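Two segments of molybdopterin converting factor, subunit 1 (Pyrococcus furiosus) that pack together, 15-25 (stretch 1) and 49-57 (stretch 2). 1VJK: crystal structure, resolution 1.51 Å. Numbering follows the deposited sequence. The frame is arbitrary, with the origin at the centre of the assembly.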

# COMPACT_ATOMS: atom_id res chain seq x y z
N LYS A 15 -3.86 5.00 2.93
CA LYS A 15 -4.12 6.36 2.44
C LYS A 15 -3.55 6.47 1.05
O LYS A 15 -2.34 6.27 0.84
CB LYS A 15 -3.50 7.42 3.37
CG LYS A 15 -4.04 7.43 4.81
CD LYS A 15 -3.37 8.53 5.62
CE LYS A 15 -4.05 8.73 6.97
N TYR A 16 -4.40 6.78 0.09
CA TYR A 16 -3.98 6.97 -1.30
C TYR A 16 -3.73 8.43 -1.57
O TYR A 16 -4.43 9.31 -1.03
CB TYR A 16 -5.10 6.47 -2.24
CG TYR A 16 -5.41 5.01 -2.06
CD1 TYR A 16 -4.60 4.03 -2.63
CD2 TYR A 16 -6.52 4.61 -1.35
CE1 TYR A 16 -4.86 2.68 -2.48
CE2 TYR A 16 -6.83 3.25 -1.19
CZ TYR A 16 -5.97 2.29 -1.77
OH TYR A 16 -6.26 0.94 -1.60
N PHE A 17 -2.75 8.68 -2.44
CA PHE A 17 -2.38 10.04 -2.79
C PHE A 17 -2.42 10.29 -4.27
O PHE A 17 -2.18 9.39 -5.08
CB PHE A 17 -0.95 10.33 -2.28
CG PHE A 17 -0.85 10.37 -0.79
CD1 PHE A 17 -0.94 11.60 -0.12
CD2 PHE A 17 -0.66 9.20 -0.05
CE1 PHE A 17 -0.84 11.65 1.27
CE2 PHE A 17 -0.58 9.24 1.34
CZ PHE A 17 -0.66 10.47 2.00
N ALA A 18 -2.70 11.54 -4.63
CA ALA A 18 -2.61 12.01 -6.01
C ALA A 18 -3.44 11.10 -6.93
O ALA A 18 -4.61 10.82 -6.61
CB ALA A 18 -1.16 12.13 -6.46
N ARG A 19 -2.89 10.64 -8.06
CA ARG A 19 -3.76 9.93 -9.02
C ARG A 19 -4.26 8.61 -8.48
O ARG A 19 -5.25 8.08 -8.97
CB ARG A 19 -3.09 9.75 -10.38
CG ARG A 19 -1.99 8.74 -10.45
CD ARG A 19 -1.35 8.76 -11.82
NE ARG A 19 -0.22 7.86 -11.90
CZ ARG A 19 -0.30 6.57 -12.26
NH1 ARG A 19 -1.48 6.02 -12.60
NH2 ARG A 19 0.83 5.83 -12.28
N PHE A 20 -3.61 8.08 -7.45
CA PHE A 20 -4.03 6.79 -6.88
C PHE A 20 -5.33 6.89 -6.12
O PHE A 20 -5.99 5.87 -5.90
CB PHE A 20 -2.87 6.16 -6.08
CG PHE A 20 -1.67 5.96 -6.92
CD1 PHE A 20 -1.75 5.19 -8.07
CD2 PHE A 20 -0.46 6.60 -6.64
CE1 PHE A 20 -0.67 5.03 -8.93
CE2 PHE A 20 0.63 6.44 -7.50
CZ PHE A 20 0.53 5.65 -8.64
N ARG A 21 -5.72 8.11 -5.76
CA ARG A 21 -7.06 8.34 -5.21
C ARG A 21 -8.12 8.03 -6.26
O ARG A 21 -9.20 7.53 -5.91
CB ARG A 21 -7.21 9.80 -4.75
CG ARG A 21 -6.35 10.10 -3.56
CD ARG A 21 -6.37 11.56 -3.14
NE ARG A 21 -5.93 11.70 -1.75
CZ ARG A 21 -6.05 12.81 -1.03
NH1 ARG A 21 -6.61 13.90 -1.55
NH2 ARG A 21 -5.63 12.82 0.23
N GLN A 22 -7.85 8.35 -7.54
CA GLN A 22 -8.79 8.00 -8.58
C GLN A 22 -8.77 6.55 -8.91
O GLN A 22 -9.83 5.99 -9.16
CB GLN A 22 -8.57 8.79 -9.87
CG GLN A 22 -9.12 10.19 -9.86
CD GLN A 22 -8.48 11.04 -8.81
OE1 GLN A 22 -7.28 11.35 -8.89
NE2 GLN A 22 -9.26 11.43 -7.80
N LEU A 23 -7.59 5.92 -8.91
CA LEU A 23 -7.55 4.48 -9.18
C LEU A 23 -8.25 3.67 -8.10
O LEU A 23 -8.91 2.67 -8.41
CB LEU A 23 -6.10 4.00 -9.29
CG LEU A 23 -5.24 4.50 -10.45
CD1 LEU A 23 -4.04 3.54 -10.60
CD2 LEU A 23 -6.00 4.67 -11.77
N ALA A 24 -8.09 4.06 -6.83
CA ALA A 24 -8.75 3.35 -5.75
C ALA A 24 -10.22 3.72 -5.62
O ALA A 24 -11.01 2.96 -5.04
CB ALA A 24 -8.03 3.60 -4.39
N GLY A 25 -10.59 4.90 -6.12
CA GLY A 25 -11.95 5.40 -5.96
C GLY A 25 -12.28 6.00 -4.60
O GLY A 25 -13.43 6.41 -4.36
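Stretch 2 (49-57) RHEKFKEEV

Short segments far apart in sequence often pack by a simple rule: one aromatic side chain lodges among side chains from a helix and a neighbouring strand, and polar contacts gather at the margins. Residues 49-57 of this converting-factor subunit illustrate it. Arg49 is still helical, His50 leaves helical phi/psi at -134/91, and residues 51-53 make a 3-10 segment, with Phe53 N hydrogen-bonded to His50 O at 2.9 Å. Glu56 is extended, at -95/133. The chain runs roughly antiparallel to the helix that includes residues 20-24, with His50 near its C-terminal end and Glu56 near its beginning; the nearest CA pairs across the stretches are Ala24 CA to His50 CA, 5.8 Å, and Leu23 CA to Lys52 CA, 6.1 Å.

The apolar contacts centre on Phe53, which is buried. Its CB points sideways, yet chi1 of -78° (m) carries the ring to stretch 1, where CE1 lies 3.6 Å from Phe20 CD1, CZ 3.8 Å from Tyr16 CE1, and CE2 3.7 Å from Leu23 CB. Both aromatic pairs are oblique, with centroids 5.7 Å apart, while Leu23 CD1 lies over one face of the Phe53 ring. The aliphatic part of Lys52 extends this surface, its CD 4.0 Å from Leu23 CD2.

His50 covers the end of the helix by a CH-pi contact: Ala24 CA sits 4.0 Å from the centroid of the imidazole, almost on the ring normal. At the edge of the same ring, Tyr16 OH approaches His50 CD2 at 3.6 Å.

Charge pairing holds the other end. The extended Arg19 side chain meets the Glu56 carboxylate in a two-pronged salt bridge, NH1 to OE2 at 2.9 Å and NH2 to OE1 at 2.8 Å. One water links the backbones, donating to Leu23 O at 3.3 Å and accepting from Lys52 N at 3.0 Å.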

# COMPACT_ATOMS: atom_id res chain seq x y z
N ARG A 49 -8.49 -5.62 -4.94
CA ARG A 49 -9.66 -4.78 -4.75
C ARG A 49 -9.85 -3.78 -5.88
O ARG A 49 -10.96 -3.37 -6.19
CB ARG A 49 -9.51 -4.00 -3.45
CG ARG A 49 -9.63 -4.84 -2.25
CD ARG A 49 -9.64 -4.02 -1.01
NE ARG A 49 -9.80 -4.87 0.18
CZ ARG A 49 -10.37 -4.48 1.32
NH1 ARG A 49 -10.82 -3.23 1.47
NH2 ARG A 49 -10.43 -5.34 2.32
N HIS A 50 -8.73 -3.34 -6.44
CA HIS A 50 -8.73 -2.25 -7.40
C HIS A 50 -7.87 -2.63 -8.58
O HIS A 50 -6.65 -2.35 -8.60
CB HIS A 50 -8.18 -0.97 -6.76
CG HIS A 50 -8.82 -0.63 -5.45
ND1 HIS A 50 -10.18 -0.38 -5.32
CD2 HIS A 50 -8.30 -0.53 -4.21
CE1 HIS A 50 -10.45 -0.12 -4.05
NE2 HIS A 50 -9.32 -0.20 -3.36
N GLU A 51 -8.51 -3.24 -9.58
CA GLU A 51 -7.77 -3.87 -10.67
C GLU A 51 -6.88 -2.92 -11.45
O GLU A 51 -5.91 -3.36 -12.07
CB GLU A 51 -8.71 -4.62 -11.61
CG GLU A 51 -9.70 -3.74 -12.34
CD GLU A 51 -10.70 -4.55 -13.15
OE1 GLU A 51 -10.52 -5.78 -13.24
OE2 GLU A 51 -11.66 -3.95 -13.67
N LYS A 52 -7.18 -1.62 -11.42
CA LYS A 52 -6.33 -0.65 -12.15
C LYS A 52 -4.91 -0.59 -11.57
O LYS A 52 -3.98 -0.13 -12.25
CB LYS A 52 -6.97 0.73 -12.20
CG LYS A 52 -8.25 0.76 -13.00
CD LYS A 52 -8.75 2.18 -13.21
CE LYS A 52 -9.91 2.52 -12.26
NZ LYS A 52 -10.80 3.62 -12.80
N PHE A 53 -4.72 -1.07 -10.33
CA PHE A 53 -3.38 -1.12 -9.75
C PHE A 53 -2.53 -2.29 -10.25
O PHE A 53 -1.32 -2.33 -10.01
CB PHE A 53 -3.43 -1.20 -8.22
CG PHE A 53 -3.72 0.10 -7.53
CD1 PHE A 53 -2.68 0.95 -7.17
CD2 PHE A 53 -5.00 0.46 -7.22
CE1 PHE A 53 -2.95 2.16 -6.52
CE2 PHE A 53 -5.28 1.65 -6.57
CZ PHE A 53 -4.24 2.51 -6.21
N LYS A 54 -3.15 -3.26 -10.92
CA LYS A 54 -2.39 -4.43 -11.37
C LYS A 54 -1.27 -4.02 -12.33
O LYS A 54 -0.19 -4.64 -12.32
CB LYS A 54 -3.31 -5.46 -12.04
CG LYS A 54 -4.24 -6.16 -11.07
CD LYS A 54 -5.03 -7.28 -11.72
CE LYS A 54 -5.32 -8.38 -10.70
N GLU A 55 -1.52 -2.97 -13.11
CA GLU A 55 -0.63 -2.49 -14.17
C GLU A 55 0.39 -1.46 -13.64
O GLU A 55 1.28 -1.00 -14.39
CB GLU A 55 -1.49 -1.85 -15.29
CG GLU A 55 -2.45 -2.79 -16.05
CD GLU A 55 -3.48 -3.54 -15.18
OE1 GLU A 55 -4.19 -2.91 -14.32
OE2 GLU A 55 -3.60 -4.78 -15.38
N GLU A 56 0.28 -1.11 -12.36
CA GLU A 56 1.16 -0.14 -11.74
C GLU A 56 2.31 -0.85 -11.05
O GLU A 56 2.11 -1.80 -10.29
CB GLU A 56 0.39 0.72 -10.72
CG GLU A 56 -0.82 1.43 -11.31
CD GLU A 56 -0.44 2.62 -12.17
OE1 GLU A 56 0.72 3.04 -12.12
OE2 GLU A 56 -1.32 3.13 -12.92
N VAL A 57 3.52 -0.37 -11.27
CA VAL A 57 4.69 -1.00 -10.67
C VAL A 57 4.95 -0.42 -9.28
O VAL A 57 5.17 0.79 -9.14
CB VAL A 57 5.92 -0.86 -11.57
CG1 VAL A 57 7.16 -1.45 -10.90
CG2 VAL A 57 5.67 -1.56 -12.90
O HOH W 1 -9.35 -0.21 -9.92